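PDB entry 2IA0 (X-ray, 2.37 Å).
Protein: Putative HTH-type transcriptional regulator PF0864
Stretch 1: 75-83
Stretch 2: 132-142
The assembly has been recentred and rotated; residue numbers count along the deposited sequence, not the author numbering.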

# COMPACT_ATOMS: atom_id res chain seq x y z
N LYS A 75 1.49 -10.19 -11.06
CA LYS A 75 2.45 -9.69 -12.04
C LYS A 75 1.95 -8.45 -12.79
O LYS A 75 2.74 -7.68 -13.33
N HIS A 76 0.63 -8.28 -12.83
CA HIS A 76 -0.03 -7.22 -13.58
C HIS A 76 -1.07 -6.58 -12.70
O HIS A 76 -1.96 -7.24 -12.18
N LEU A 77 -0.90 -5.28 -12.53
CA LEU A 77 -1.70 -4.49 -11.64
C LEU A 77 -2.41 -3.40 -12.46
O LEU A 77 -1.92 -2.97 -13.53
N ALA A 78 -3.60 -3.00 -12.02
CA ALA A 78 -4.36 -1.92 -12.65
C ALA A 78 -5.10 -1.13 -11.59
O ALA A 78 -5.57 -1.68 -10.58
N LEU A 79 -5.14 0.18 -11.78
CA LEU A 79 -5.97 1.03 -10.96
C LEU A 79 -7.29 1.29 -11.73
O LEU A 79 -7.29 1.52 -12.93
N ILE A 80 -8.41 1.21 -11.02
CA ILE A 80 -9.74 1.35 -11.64
C ILE A 80 -10.47 2.50 -10.99
O ILE A 80 -10.52 2.59 -9.78
N VAL A 81 -11.02 3.41 -11.79
CA VAL A 81 -11.82 4.50 -11.25
C VAL A 81 -13.24 4.48 -11.81
O VAL A 81 -13.45 4.65 -13.01
N LEU A 82 -14.19 4.25 -10.92
CA LEU A 82 -15.61 4.16 -11.24
C LEU A 82 -16.31 5.42 -10.76
O LEU A 82 -16.08 5.87 -9.65
N GLU A 83 -17.19 5.97 -11.59
CA GLU A 83 -18.02 7.10 -11.16
C GLU A 83 -19.48 6.70 -11.30
O GLU A 83 -19.92 6.31 -12.38
N GLU A 132 -6.38 -11.98 -17.66
CA GLU A 132 -7.17 -12.20 -16.45
C GLU A 132 -7.82 -10.87 -15.99
O GLU A 132 -8.91 -10.86 -15.43
N LEU A 133 -7.14 -9.75 -16.25
CA LEU A 133 -7.67 -8.41 -15.96
C LEU A 133 -8.83 -7.99 -16.87
O LEU A 133 -9.84 -7.47 -16.40
N VAL A 134 -8.66 -8.21 -18.17
CA VAL A 134 -9.74 -8.00 -19.14
C VAL A 134 -10.97 -8.80 -18.73
O VAL A 134 -12.05 -8.26 -18.52
N LYS A 135 -10.77 -10.11 -18.60
CA LYS A 135 -11.77 -11.04 -18.09
C LYS A 135 -12.35 -10.61 -16.74
O LYS A 135 -13.54 -10.81 -16.49
N PHE A 136 -11.51 -10.02 -15.86
CA PHE A 136 -12.00 -9.49 -14.58
C PHE A 136 -12.92 -8.28 -14.78
O PHE A 136 -13.96 -8.20 -14.14
N ILE A 137 -12.50 -7.32 -15.60
CA ILE A 137 -13.32 -6.16 -15.94
C ILE A 137 -14.64 -6.52 -16.66
O ILE A 137 -15.70 -5.98 -16.30
N GLU A 138 -14.59 -7.45 -17.62
CA GLU A 138 -15.84 -7.94 -18.27
C GLU A 138 -16.87 -8.36 -17.22
O GLU A 138 -18.05 -7.99 -17.30
N GLU A 139 -16.39 -9.11 -16.22
CA GLU A 139 -17.23 -9.84 -15.28
C GLU A 139 -17.69 -9.08 -14.06
O GLU A 139 -18.83 -9.26 -13.60
N ASN A 140 -16.84 -8.20 -13.55
CA ASN A 140 -17.06 -7.54 -12.26
C ASN A 140 -17.16 -6.02 -12.32
O ASN A 140 -17.48 -5.39 -11.32
N ILE A 141 -16.87 -5.42 -13.47
CA ILE A 141 -16.88 -3.95 -13.59
C ILE A 141 -17.89 -3.41 -14.63
O ILE A 141 -18.68 -2.53 -14.32
N THR A 142 -17.86 -3.92 -15.85
CA THR A 142 -18.75 -3.41 -16.90
C THR A 142 -20.17 -3.95 -16.75
O THR A 142 -21.11 -3.46 -17.40

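A strand packed against a helix presents every second side chain to it, and the helix answers with residues spaced three or four apart. Here strand 76-83 and helix 132-140 run in broadly the same direction, 35° apart, with axes 10.1 Å apart at closest approach. His76, Ala78, Ile80 and Leu82 point toward the helix, while Leu77 and Leu79 point away; Leu133, Phe136, Ile137 and Ile141 reply.

Leu133 has the largest covered area, and its chi1 of -96° and chi2 of 140° lie between wells. In this conformation the two methyls of Leu133 are spread along the start of the strand: Leu133 CD2 lies 3.5 Å from CB of Ala78, whose short side chain fits the close backbone approach, and CD1 lies 3.8 Å from CB of His76, whose m rotamer leads the imidazole away.

Ile80, extended as m,t, sends CD1 among three partners: 4.4 Å from Phe136 CE2, obliquely to the ring, 4.4 Å from Ile137 CG1 and 4.3 Å from Ile141 CG1. Leu82 is likewise m,t, and its CD2 meets CG2 of Ile141 (m,m) at 3.7 Å.

No hydrogen bond crosses the interface. Polar groups find partners away from the interface: His76 ND1 is hydrogen-bonded elsewhere in the structure, and within the helical stretch Asn140 ND2 makes a weak hydrogen bond to Phe136 O at 3.4 Å.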

# COMPACT_ATOMS: atom_id res chain seq x y z
CB LYS A 75 2.83 -10.78 -13.04
CG LYS A 75 3.40 -12.06 -12.42
CD LYS A 75 3.76 -13.06 -13.53
CE LYS A 75 2.50 -13.77 -14.09
NZ LYS A 75 2.48 -13.97 -15.60
CB HIS A 76 -0.63 -7.73 -14.89
CG HIS A 76 0.43 -8.13 -15.88
ND1 HIS A 76 0.50 -9.38 -16.45
CD2 HIS A 76 1.53 -7.46 -16.32
CE1 HIS A 76 1.56 -9.45 -17.23
NE2 HIS A 76 2.21 -8.30 -17.16
CB LEU A 77 -0.79 -3.92 -10.56
CG LEU A 77 -1.25 -3.73 -9.12
CD1 LEU A 77 -1.45 -5.05 -8.42
CD2 LEU A 77 -0.22 -2.90 -8.38
CB ALA A 78 -5.33 -2.45 -13.69
CB LEU A 79 -5.23 2.32 -10.66
CG LEU A 79 -6.02 3.51 -10.14
CD1 LEU A 79 -6.32 3.30 -8.64
CD2 LEU A 79 -5.21 4.77 -10.39
CB ILE A 80 -10.55 0.06 -11.44
CG1 ILE A 80 -9.72 -1.14 -11.94
CG2 ILE A 80 -11.92 0.15 -12.16
CD1 ILE A 80 -10.44 -2.41 -11.92
CB VAL A 81 -11.17 5.88 -11.44
CG1 VAL A 81 -11.97 6.97 -10.65
CG2 VAL A 81 -9.70 5.84 -10.97
CB LEU A 82 -16.23 2.96 -10.49
CG LEU A 82 -15.63 1.58 -10.70
CD1 LEU A 82 -16.48 0.56 -9.98
CD2 LEU A 82 -15.54 1.25 -12.17
CB GLU A 83 -17.71 8.34 -12.00
CG GLU A 83 -18.55 9.57 -11.67
CD GLU A 83 -18.33 10.72 -12.64
OE1 GLU A 83 -17.82 10.49 -13.76
OE2 GLU A 83 -18.68 11.87 -12.30
CB GLU A 132 -6.31 -12.85 -15.35
CG GLU A 132 -6.32 -14.40 -15.35
CD GLU A 132 -5.31 -15.03 -14.38
OE1 GLU A 132 -4.97 -14.40 -13.35
OE2 GLU A 132 -4.86 -16.18 -14.64
CB LEU A 133 -6.54 -7.37 -16.05
CG LEU A 133 -5.86 -6.98 -14.73
CD1 LEU A 133 -4.35 -6.81 -14.88
CD2 LEU A 133 -6.51 -5.70 -14.21
CB VAL A 134 -9.27 -8.35 -20.56
CG1 VAL A 134 -10.46 -8.57 -21.53
CG2 VAL A 134 -8.31 -7.27 -21.06
CB LYS A 135 -11.13 -12.44 -18.00
CG LYS A 135 -12.09 -13.59 -18.16
CD LYS A 135 -11.56 -14.85 -17.48
CE LYS A 135 -12.73 -15.73 -17.03
NZ LYS A 135 -12.26 -17.00 -16.41
CB PHE A 136 -10.85 -9.12 -13.63
CG PHE A 136 -11.31 -8.45 -12.35
CD1 PHE A 136 -11.52 -9.20 -11.19
CD2 PHE A 136 -11.54 -7.08 -12.30
CE1 PHE A 136 -11.95 -8.60 -9.99
CE2 PHE A 136 -11.98 -6.46 -11.12
CZ PHE A 136 -12.18 -7.23 -9.95
CB ILE A 137 -12.49 -5.06 -16.65
CG1 ILE A 137 -11.47 -4.46 -15.65
CG2 ILE A 137 -13.38 -3.96 -17.27
CD1 ILE A 137 -10.19 -4.02 -16.26
CB GLU A 138 -15.62 -9.14 -19.24
CG GLU A 138 -14.41 -9.09 -20.20
CD GLU A 138 -14.58 -9.99 -21.46
OE1 GLU A 138 -15.29 -9.58 -22.42
OE2 GLU A 138 -13.98 -11.09 -21.53
CB GLU A 139 -16.52 -11.13 -14.84
CG GLU A 139 -16.85 -12.29 -15.74
CD GLU A 139 -15.72 -13.28 -15.89
OE1 GLU A 139 -15.09 -13.64 -14.87
OE2 GLU A 139 -15.47 -13.73 -17.05
CB ASN A 140 -15.96 -7.95 -11.27
CG ASN A 140 -15.91 -9.45 -11.03
OD1 ASN A 140 -16.84 -10.03 -10.47
ND2 ASN A 140 -14.80 -10.08 -11.42
CB ILE A 141 -15.43 -3.37 -13.81
CG1 ILE A 141 -14.49 -3.73 -12.62
CG2 ILE A 141 -15.45 -1.87 -14.14
CD1 ILE A 141 -14.90 -3.22 -11.22
CB THR A 142 -18.21 -3.68 -18.32
OG1 THR A 142 -17.99 -5.09 -18.49
CG2 THR A 142 -16.91 -2.91 -18.58